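Local coordinates for tRNA (adenine(58)-N(1))-methyltransferase TrmI (Thermus thermophilus, PDB 2PWY), which transfers a methyl group from S-adenosyl-L-methionine to N1 of adenosine 58 in tRNA and is required for cell growth at extreme temperatures, at residues D191-A196 and A251-K256; K183-L188 and A213-L218; G28-H33 and E57-H62. All coordinates share one frame; numbering follows the deposited sequence.

Contact 1 (D191-A196 and A251-K256); sequences DRFLVA and ALRRWK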
loop_
_atom_site.group_PDB
_atom_site.type_symbol
_atom_site.label_atom_id
_atom_site.label_comp_id
_atom_site.label_asym_id
_atom_site.label_seq_id
_atom_site.Cartn_x
_atom_site.Cartn_y
_atom_site.Cartn_z
ATOM N N ASP A 191 -9.520 23.706 19.690
ATOM C CA ASP A 191 -8.564 22.607 19.849
ATOM C C ASP A 191 -9.171 21.241 19.490
ATOM O O ASP A 191 -8.487 20.228 19.553
ATOM C CB ASP A 191 -7.958 22.590 21.264
ATOM C CG ASP A 191 -6.501 22.184 21.256
ATOM O OD1 ASP A 191 -5.789 22.573 20.305
ATOM O OD2 ASP A 191 -6.071 21.464 22.177
ATOM N N ARG A 192 -10.443 21.234 19.088
ATOM C CA ARG A 192 -11.101 20.011 18.627
ATOM C C ARG A 192 -11.068 19.923 17.094
ATOM O O ARG A 192 -10.515 20.808 16.439
ATOM C CB ARG A 192 -12.506 19.882 19.220
ATOM C CG ARG A 192 -12.486 19.843 20.760
ATOM C CD ARG A 192 -11.811 18.559 21.278
ATOM N NE ARG A 192 -12.591 17.370 20.921
ATOM C CZ ARG A 192 -12.195 16.108 21.079
ATOM N NH1 ARG A 192 -11.003 15.820 21.585
ATOM N NH2 ARG A 192 -13.013 15.122 20.720
ATOM N N PHE A 193 -11.607 18.842 16.526
ATOM C CA PHE A 193 -11.303 18.526 15.125
ATOM C C PHE A 193 -12.493 18.553 14.193
ATOM O O PHE A 193 -13.609 18.228 14.591
ATOM C CB PHE A 193 -10.629 17.152 15.011
ATOM C CG PHE A 193 -9.325 17.074 15.734
ATOM C CD1 PHE A 193 -8.139 17.435 15.096
ATOM C CD2 PHE A 193 -9.288 16.690 17.075
ATOM C CE1 PHE A 193 -6.932 17.379 15.780
ATOM C CE2 PHE A 193 -8.100 16.633 17.760
ATOM C CZ PHE A 193 -6.912 16.982 17.108
ATOM N N LEU A 194 -12.219 18.969 12.959
ATOM C CA LEU A 194 -13.100 18.727 11.810
ATOM C C LEU A 194 -12.398 17.685 10.952
ATOM O O LEU A 194 -11.187 17.783 10.722
ATOM C CB LEU A 194 -13.317 20.011 10.999
ATOM C CG LEU A 194 -14.157 19.945 9.703
ATOM C CD1 LEU A 194 -14.805 21.305 9.421
ATOM C CD2 LEU A 194 -13.346 19.484 8.448
ATOM N N VAL A 195 -13.143 16.677 10.495
ATOM C CA VAL A 195 -12.574 15.666 9.597
ATOM C C VAL A 195 -13.486 15.517 8.393
ATOM O O VAL A 195 -14.692 15.251 8.549
ATOM C CB VAL A 195 -12.367 14.283 10.274
ATOM C CG1 VAL A 195 -11.754 13.308 9.250
ATOM C CG2 VAL A 195 -11.459 14.407 11.514
ATOM N N ALA A 196 -12.913 15.727 7.207
ATOM C CA ALA A 196 -13.644 15.641 5.943
ATOM C C ALA A 196 -13.188 14.459 5.105
ATOM O O ALA A 196 -11.998 14.151 5.037
ATOM C CB ALA A 196 -13.494 16.919 5.133
ATOM N N ALA A 251 -8.021 16.198 8.281
ATOM C CA ALA A 251 -8.297 16.604 9.660
ATOM C C ALA A 251 -7.774 18.018 9.888
ATOM O O ALA A 251 -6.611 18.319 9.600
ATOM C CB ALA A 251 -7.649 15.641 10.672
ATOM N N LEU A 252 -8.643 18.875 10.407
ATOM C CA LEU A 252 -8.280 20.244 10.775
ATOM C C LEU A 252 -8.493 20.408 12.264
ATOM O O LEU A 252 -9.463 19.866 12.802
ATOM C CB LEU A 252 -9.190 21.247 10.038
ATOM C CG LEU A 252 -9.329 21.101 8.515
ATOM C CD1 LEU A 252 -10.392 22.082 8.001
ATOM C CD2 LEU A 252 -8.013 21.354 7.849
ATOM N N ARG A 253 -7.613 21.160 12.930
ATOM C CA ARG A 253 -7.826 21.477 14.345
ATOM C C ARG A 253 -8.274 22.919 14.481
ATOM O O ARG A 253 -7.650 23.818 13.902
ATOM C CB ARG A 253 -6.554 21.245 15.163
ATOM C CG ARG A 253 -6.769 21.278 16.671
ATOM C CD ARG A 253 -5.448 21.363 17.420
ATOM N NE ARG A 253 -4.639 20.141 17.414
ATOM C CZ ARG A 253 -4.667 19.197 18.354
ATOM N NH1 ARG A 253 -5.512 19.269 19.370
ATOM N NH2 ARG A 253 -3.860 18.148 18.250
ATOM N N ARG A 254 -9.347 23.129 15.247
ATOM C CA ARG A 254 -9.903 24.457 15.533
ATOM C C ARG A 254 -8.909 25.274 16.349
ATOM O O ARG A 254 -8.380 24.794 17.353
ATOM C CB ARG A 254 -11.223 24.311 16.308
ATOM C CG ARG A 254 -11.954 25.623 16.695
ATOM C CD ARG A 254 -12.319 26.431 15.459
ATOM N NE ARG A 254 -13.192 27.597 15.691
ATOM C CZ ARG A 254 -12.812 28.773 16.202
ATOM N NH1 ARG A 254 -11.579 28.973 16.644
ATOM N NH2 ARG A 254 -13.690 29.767 16.296
ATOM N N TRP A 255 -8.660 26.502 15.911
ATOM C CA TRP A 255 -7.791 27.431 16.633
ATOM C C TRP A 255 -8.253 27.664 18.059
ATOM O O TRP A 255 -9.454 27.591 18.347
ATOM C CB TRP A 255 -7.784 28.775 15.912
ATOM C CG TRP A 255 -6.886 28.853 14.719
ATOM C CD1 TRP A 255 -6.198 27.825 14.113
ATOM C CD2 TRP A 255 -6.602 30.029 13.954
ATOM N NE1 TRP A 255 -5.497 28.304 13.030
ATOM C CE2 TRP A 255 -5.732 29.650 12.911
ATOM C CE3 TRP A 255 -7.006 31.369 14.048
ATOM C CZ2 TRP A 255 -5.245 30.571 11.973
ATOM C CZ3 TRP A 255 -6.524 32.279 13.109
ATOM C CH2 TRP A 255 -5.657 31.873 12.091
ATOM N N LYS A 256 -7.283 27.947 18.937
ATOM C CA LYS A 256 -7.525 28.514 20.263
ATOM C C LYS A 256 -8.613 29.578 20.198
ATOM O O LYS A 256 -8.642 30.405 19.268
ATOM C CB LYS A 256 -6.232 29.150 20.802
ATOM C CG LYS A 256 -6.319 29.680 22.226
ATOM C CD LYS A 256 -5.024 30.418 22.616
ATOM C CE LYS A 256 -4.993 30.751 24.101
ATOM N NZ LYS A 256 -6.143 31.595 24.473
HETATM O O HOH W 1 -5.732 24.709 18.492
#

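Contact 2 (K183-L188 and A213-L218); sequences KAALAL and AHPFRL. With SO4 (sulfate ion), chain C.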
loop_
_atom_site.group_PDB
_atom_site.type_symbol
_atom_site.label_atom_id
_atom_site.label_comp_id
_atom_site.label_asym_id
_atom_site.label_seq_id
_atom_site.Cartn_x
_atom_site.Cartn_y
_atom_site.Cartn_z
ATOM N N LYS A 183 -19.551 27.923 9.198
ATOM C CA LYS A 183 -20.458 27.334 10.182
ATOM C C LYS A 183 -19.734 26.330 11.091
ATOM O O LYS A 183 -19.930 26.336 12.317
ATOM C CB LYS A 183 -21.646 26.672 9.476
ATOM C CG LYS A 183 -22.806 26.309 10.385
ATOM C CD LYS A 183 -23.505 27.535 10.976
ATOM C CE LYS A 183 -24.160 28.387 9.904
ATOM N NZ LYS A 183 -25.065 29.421 10.456
ATOM N N ALA A 184 -18.900 25.471 10.494
ATOM C CA ALA A 184 -18.111 24.502 11.278
ATOM C C ALA A 184 -17.155 25.169 12.265
ATOM O O ALA A 184 -17.038 24.718 13.399
ATOM C CB ALA A 184 -17.338 23.549 10.348
ATOM N N ALA A 185 -16.482 26.243 11.844
ATOM C CA ALA A 185 -15.588 26.974 12.753
ATOM C C ALA A 185 -16.364 27.569 13.930
ATOM O O ALA A 185 -15.888 27.573 15.057
ATOM C CB ALA A 185 -14.828 28.046 12.013
ATOM N N LEU A 186 -17.566 28.062 13.662
ATOM C CA LEU A 186 -18.414 28.591 14.731
ATOM C C LEU A 186 -18.801 27.490 15.723
ATOM O O LEU A 186 -18.666 27.669 16.934
ATOM C CB LEU A 186 -19.667 29.240 14.142
ATOM C CG LEU A 186 -20.645 29.850 15.148
ATOM C CD1 LEU A 186 -20.076 31.117 15.736
ATOM C CD2 LEU A 186 -21.947 30.140 14.437
ATOM N N ALA A 187 -19.247 26.350 15.192
ATOM C CA ALA A 187 -19.758 25.238 15.990
ATOM C C ALA A 187 -18.704 24.544 16.856
ATOM O O ALA A 187 -18.974 24.171 17.987
ATOM C CB ALA A 187 -20.452 24.204 15.067
ATOM N N LEU A 188 -17.508 24.379 16.306
ATOM C CA LEU A 188 -16.503 23.505 16.890
ATOM C C LEU A 188 -15.728 24.123 18.061
ATOM O O LEU A 188 -15.187 25.229 17.950
ATOM C CB LEU A 188 -15.540 23.055 15.780
ATOM C CG LEU A 188 -14.449 22.040 16.137
ATOM C CD1 LEU A 188 -15.064 20.750 16.721
ATOM C CD2 LEU A 188 -13.631 21.740 14.888
ATOM N N ALA A 213 -8.550 30.428 5.156
ATOM C CA ALA A 213 -9.382 31.613 5.369
ATOM C C ALA A 213 -10.237 31.501 6.642
ATOM O O ALA A 213 -11.124 32.332 6.898
ATOM C CB ALA A 213 -10.255 31.869 4.140
ATOM N N HIS A 214 -9.964 30.473 7.447
ATOM C CA HIS A 214 -10.755 30.194 8.647
ATOM C C HIS A 214 -9.852 29.838 9.826
ATOM O O HIS A 214 -8.680 29.517 9.619
ATOM C CB HIS A 214 -11.740 29.056 8.352
ATOM C CG HIS A 214 -12.688 29.369 7.239
ATOM N ND1 HIS A 214 -13.847 30.088 7.431
ATOM C CD2 HIS A 214 -12.631 29.092 5.914
ATOM C CE1 HIS A 214 -14.469 30.236 6.276
ATOM N NE2 HIS A 214 -13.758 29.631 5.340
ATOM N N PRO A 215 -10.378 29.908 11.074
ATOM C CA PRO A 215 -9.553 29.534 12.222
ATOM C C PRO A 215 -9.356 28.016 12.398
ATOM O O PRO A 215 -9.765 27.443 13.409
ATOM C CB PRO A 215 -10.301 30.164 13.415
ATOM C CG PRO A 215 -11.720 30.173 12.982
ATOM C CD PRO A 215 -11.699 30.418 11.496
ATOM N N PHE A 216 -8.688 27.405 11.416
ATOM C CA PHE A 216 -8.370 25.979 11.407
ATOM C C PHE A 216 -6.904 25.800 11.058
ATOM O O PHE A 216 -6.366 26.552 10.240
ATOM C CB PHE A 216 -9.186 25.256 10.329
ATOM C CG PHE A 216 -10.606 24.961 10.709
ATOM C CD1 PHE A 216 -10.894 24.052 11.731
ATOM C CD2 PHE A 216 -11.660 25.545 10.009
ATOM C CE1 PHE A 216 -12.224 23.766 12.072
ATOM C CE2 PHE A 216 -12.985 25.262 10.346
ATOM C CZ PHE A 216 -13.263 24.370 11.378
ATOM N N ARG A 217 -6.272 24.805 11.673
ATOM C CA ARG A 217 -4.905 24.396 11.352
ATOM C C ARG A 217 -4.943 23.002 10.738
ATOM O O ARG A 217 -5.555 22.096 11.305
ATOM C CB ARG A 217 -4.047 24.398 12.619
ATOM C CG ARG A 217 -2.553 24.127 12.410
ATOM C CD ARG A 217 -1.680 24.957 13.371
ATOM N NE ARG A 217 -2.415 25.336 14.573
ATOM C CZ ARG A 217 -2.676 26.587 14.963
ATOM N NH1 ARG A 217 -2.235 27.638 14.271
ATOM N NH2 ARG A 217 -3.371 26.781 16.070
ATOM N N LEU A 218 -4.309 22.830 9.579
ATOM C CA LEU A 218 -4.242 21.509 8.953
ATOM C C LEU A 218 -3.427 20.551 9.826
ATOM O O LEU A 218 -2.297 20.853 10.221
ATOM C CB LEU A 218 -3.614 21.594 7.551
ATOM C CG LEU A 218 -3.514 20.262 6.795
ATOM C CD1 LEU A 218 -4.883 19.640 6.540
ATOM C CD2 LEU A 218 -2.755 20.441 5.461
HETATM S S SO4 C . -2.136 25.971 8.568
HETATM O O1 SO4 C . -1.704 26.545 7.302
HETATM O O2 SO4 C . -2.728 24.671 8.313
HETATM O O3 SO4 C . -1.009 25.807 9.462
HETATM O O4 SO4 C . -3.111 26.829 9.217
#

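Contact 3 (G28-H33 and E57-H62); sequences GVFHHH and EELSVH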
loop_
_atom_site.group_PDB
_atom_site.type_symbol
_atom_site.label_atom_id
_atom_site.label_comp_id
_atom_site.label_asym_id
_atom_site.label_seq_id
_atom_site.Cartn_x
_atom_site.Cartn_y
_atom_site.Cartn_z
ATOM N N GLY A 28 -43.320 -13.974 6.020
ATOM C CA GLY A 28 -42.305 -13.597 5.038
ATOM C C GLY A 28 -41.545 -14.802 4.516
ATOM O O GLY A 28 -41.396 -15.807 5.213
ATOM N N VAL A 29 -41.066 -14.697 3.281
ATOM C CA VAL A 29 -40.313 -15.773 2.645
ATOM C C VAL A 29 -39.081 -15.200 1.952
ATOM O O VAL A 29 -39.176 -14.230 1.190
ATOM C CB VAL A 29 -41.183 -16.548 1.616
ATOM C CG1 VAL A 29 -40.346 -17.535 0.818
ATOM C CG2 VAL A 29 -42.355 -17.255 2.316
ATOM N N PHE A 30 -37.927 -15.798 2.233
ATOM C CA PHE A 30 -36.690 -15.456 1.545
ATOM C C PHE A 30 -36.587 -16.334 0.318
ATOM O O PHE A 30 -36.609 -17.557 0.428
ATOM C CB PHE A 30 -35.470 -15.678 2.461
ATOM C CG PHE A 30 -34.144 -15.458 1.772
ATOM C CD1 PHE A 30 -33.738 -14.174 1.421
ATOM C CD2 PHE A 30 -33.312 -16.534 1.465
ATOM C CE1 PHE A 30 -32.516 -13.957 0.780
ATOM C CE2 PHE A 30 -32.079 -16.327 0.819
ATOM C CZ PHE A 30 -31.691 -15.041 0.479
ATOM N N HIS A 31 -36.481 -15.711 -0.851
ATOM C CA HIS A 31 -36.395 -16.451 -2.104
ATOM C C HIS A 31 -34.947 -16.610 -2.520
ATOM O O HIS A 31 -34.151 -15.674 -2.409
ATOM C CB HIS A 31 -37.208 -15.763 -3.204
ATOM C CG HIS A 31 -38.665 -15.654 -2.882
ATOM N ND1 HIS A 31 -39.553 -16.686 -3.096
ATOM C CD2 HIS A 31 -39.384 -14.645 -2.333
ATOM C CE1 HIS A 31 -40.760 -16.314 -2.704
ATOM N NE2 HIS A 31 -40.685 -15.082 -2.234
ATOM N N HIS A 32 -34.609 -17.810 -2.986
ATOM C CA HIS A 32 -33.234 -18.146 -3.338
ATOM C C HIS A 32 -33.252 -19.325 -4.299
ATOM O O HIS A 32 -34.111 -20.204 -4.178
ATOM C CB HIS A 32 -32.437 -18.491 -2.076
ATOM C CG HIS A 32 -30.968 -18.624 -2.307
ATOM N ND1 HIS A 32 -30.382 -19.810 -2.698
ATOM C CD2 HIS A 32 -29.964 -17.723 -2.203
ATOM C CE1 HIS A 32 -29.079 -19.632 -2.823
ATOM N NE2 HIS A 32 -28.799 -18.375 -2.525
ATOM N N HIS A 33 -32.301 -19.351 -5.233
ATOM C CA HIS A 33 -32.335 -20.321 -6.339
ATOM C C HIS A 33 -32.292 -21.806 -5.934
ATOM O O HIS A 33 -32.833 -22.666 -6.641
ATOM C CB HIS A 33 -31.305 -19.985 -7.433
ATOM C CG HIS A 33 -29.891 -20.340 -7.083
ATOM N ND1 HIS A 33 -29.129 -19.600 -6.203
ATOM C CD2 HIS A 33 -29.089 -21.340 -7.526
ATOM C CE1 HIS A 33 -27.925 -20.139 -6.104
ATOM N NE2 HIS A 33 -27.875 -21.195 -6.898
ATOM N N GLU A 57 -26.851 -26.757 -0.687
ATOM C CA GLU A 57 -26.906 -25.353 -0.283
ATOM C C GLU A 57 -27.216 -25.224 1.204
ATOM O O GLU A 57 -27.932 -26.042 1.787
ATOM C CB GLU A 57 -27.918 -24.572 -1.125
ATOM C CG GLU A 57 -28.018 -23.068 -0.847
ATOM C CD GLU A 57 -26.729 -22.313 -1.135
ATOM O OE1 GLU A 57 -26.639 -21.671 -2.209
ATOM O OE2 GLU A 57 -25.811 -22.356 -0.291
ATOM N N GLU A 58 -26.659 -24.174 1.800
ATOM C CA GLU A 58 -26.826 -23.892 3.200
ATOM C C GLU A 58 -26.734 -22.382 3.363
ATOM O O GLU A 58 -25.773 -21.752 2.905
ATOM C CB GLU A 58 -25.735 -24.602 3.999
ATOM C CG GLU A 58 -25.867 -24.480 5.497
ATOM C CD GLU A 58 -24.992 -25.477 6.213
ATOM O OE1 GLU A 58 -23.822 -25.152 6.520
ATOM O OE2 GLU A 58 -25.483 -26.596 6.462
ATOM N N LEU A 59 -27.753 -21.810 3.990
ATOM C CA LEU A 59 -27.776 -20.387 4.288
ATOM C C LEU A 59 -27.334 -20.180 5.725
ATOM O O LEU A 59 -27.996 -20.646 6.657
ATOM C CB LEU A 59 -29.187 -19.817 4.085
ATOM C CG LEU A 59 -29.775 -20.040 2.684
ATOM C CD1 LEU A 59 -31.228 -19.615 2.639
ATOM C CD2 LEU A 59 -28.956 -19.305 1.610
ATOM N N SER A 60 -26.220 -19.479 5.915
ATOM C CA SER A 60 -25.780 -19.192 7.272
ATOM C C SER A 60 -26.481 -17.917 7.704
ATOM O O SER A 60 -26.601 -16.971 6.919
ATOM C CB SER A 60 -24.268 -19.038 7.352
ATOM O OG SER A 60 -23.835 -18.018 6.485
ATOM N N VAL A 61 -26.939 -17.905 8.947
ATOM C CA VAL A 61 -27.730 -16.800 9.463
ATOM C C VAL A 61 -26.883 -15.954 10.410
ATOM O O VAL A 61 -26.182 -16.493 11.282
ATOM C CB VAL A 61 -28.990 -17.315 10.204
ATOM C CG1 VAL A 61 -29.787 -16.165 10.774
ATOM C CG2 VAL A 61 -29.862 -18.180 9.268
ATOM N N HIS A 62 -26.955 -14.636 10.232
ATOM C CA HIS A 62 -26.115 -13.696 10.973
ATOM C C HIS A 62 -26.874 -12.467 11.468
ATOM O O HIS A 62 -27.833 -12.009 10.835
ATOM C CB HIS A 62 -24.941 -13.210 10.105
ATOM C CG HIS A 62 -24.106 -14.314 9.546
ATOM N ND1 HIS A 62 -23.166 -14.989 10.293
ATOM C CD2 HIS A 62 -24.066 -14.859 8.307
ATOM C CE1 HIS A 62 -22.587 -15.911 9.541
ATOM N NE2 HIS A 62 -23.123 -15.859 8.332
#

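Contact 1 (D191-A196 and A251-K256)
Strands 192-196 and 251-254 run antiparallel, the axes of these short segments 4.6 Å apart at closest approach and 153° between directions, with Leu194 and Leu252 as a hydrogen-bonded pair (Leu252 N to Leu194 O 2.8 Å, nearly along the C=O axis) and the ladder continuing through Arg254 N to Arg192 O. Where the chain turns at Asp191, its N still reaches Arg254 O (2.8 Å), but from above the carbonyl plane.

Phe193 and Arg253 share one face of the sheet, side by side. Arg253 bends at chi3 (-72°), and this lays its guanidinium against Phe193, whose CZ sits over the centre of the group, 3.4 Å from Arg253 CZ; ring and guanidinium planes are 58° apart. Arg253 NH1 also forms a salt bridge to Asp191 OD1 (3.4 Å) and a weak hydrogen bond to Asp191 O. Asp191 OD1 accepts from His62 of the second subunit and, through a water, is linked to Arg254 O, while Arg253 NH2 pairs with Glu68 of that subunit. On the other face Leu194 CD2 meets Leu252 CD1.

This is the parallel-to-antiparallel switch of the class I methyltransferase sheet: strand 167-173 flanks 192-198, strand 216-232 flanks 248-254, and helix 181-187 packs over Leu194.

Contact 2 (K183-L188 and A213-L218)
The ring of Phe216 packs against the end of helix 181-187, where it meets Ala184 and Ala185 of the helix and Leu188 just beyond it with different ring atoms. CG is anti to the carbonyl carbon and beside the backbone N (chi1 -79°); this torsion brings the ring, though not the first bond of the side chain, up against the helix from the start of strand 216-232. Its CE2 lies 3.7 Å from Ala185 CB. Around the tip, CZ comes within 3.8 Å of Ala185 CA, so the ring touches helix backbone as well as a methyl group.

Leu188 meets another part of the ring. Its CG is anti to the backbone N (chi1 -176°), and CD2 stands in the ring plane, at the edge, 3.7 Å from Phe216 CE1; the two side chains cross obliquely. Ala184 CB adds a looser contact at CZ.

Pro215 extends the apolar patch. It is the centre of an inverse gamma turn, and its CG rests 3.9 Å from Ala185 CB, so that one methyl group packs against both proline and phenylalanine. The side chains that meet are all apolar. Farther along the strand, Leu218 N donates to O2 of a sulfate ion (2.7 Å, 164° at the hydrogen), probably from the crystallisation liquor.

The contact thus joins the C-terminal end of a helix to the start of a strand within the Rossmann-like catalytic domain. Leu252 of strand 248-254 and Leu181 of the helix also touch Phe216, while Val170 of strand 167-173 lies against Ala184 and Leu188.

Contact 3 (G28-H33 and E57-H62)
Glu57 OE2 is gripped by two backbone N-H groups, those of Glu58 and Arg15. The bond from Glu58 N is 2.9 Å long with 152° at the hydrogen, and it uses the anti lone pair of OE2, the one turned away from OE1. A bend at chi2 folds the carboxylate back so that it can take the N-H of the very next residue. The site belongs to the small N-terminal domain, which may take part in tRNA recognition; here strand 58-62 is an inner strand of a four-stranded antiparallel sheet and strand 29-30 forms a separate two-stranded hairpin with strand 37-38. The facing CA atoms are 9.6 Å apart for His32 and Leu59, too far for a backbone ladder, so side chains make the junction.

The other carboxylate oxygen, Glu57 OE1, lies 3.2 Å from His32 CE1, a close approach to a carbon and not counted as a hydrogen bond. Ring and carboxylate planes are turned 80° apart, and the two side chains cross at about a right angle. A negative carboxylate here would be expected to suit the polarised C-H of the imidazole. The polar partner of His32 NE2 is Asp14, which also packs against Glu57 and Leu59; a weak hydrogen bond from Lys34 N to His32 ND1 is consistent with a proton on NE2, turned to Asp14.

Leu59 works with both methyl groups. CD1 meets Phe30 tip to tip, 3.9 Å from CE2, while Tyr20 stacks edge-to-face with the Phe30 ring and Leu12 of strand 10-13 packs against it. The second methyl group makes a CH-pi contact: Leu59 CD2 stands 4.2 Å from the centroid of the His32 ring, only 9° off its normal.

How the contacts relate
Along the chain contact 3 closes first; the segments of contacts 1 and 2 then alternate, 183-188, 191-196, 213-218, 251-256. Contacts 1 and 2 are neighbours, their centres 7 Å apart, and share the mixed sheet of the catalytic domain, in which strands 216-232 and 248-254 lie side by side. Arg254 NE to Ala185 O, 2.8 Å, is a probable hydrogen bond tying them directly. Contact 3 belongs to the N-terminal domain, its centre about 46 Å from that of contact 1 and across the chain's centre. Across the subunit interface the two regions do meet: segment 57-62 of one subunit lies against segment 191-196 of another, so the small domain reaches the catalytic sheet of a partner subunit.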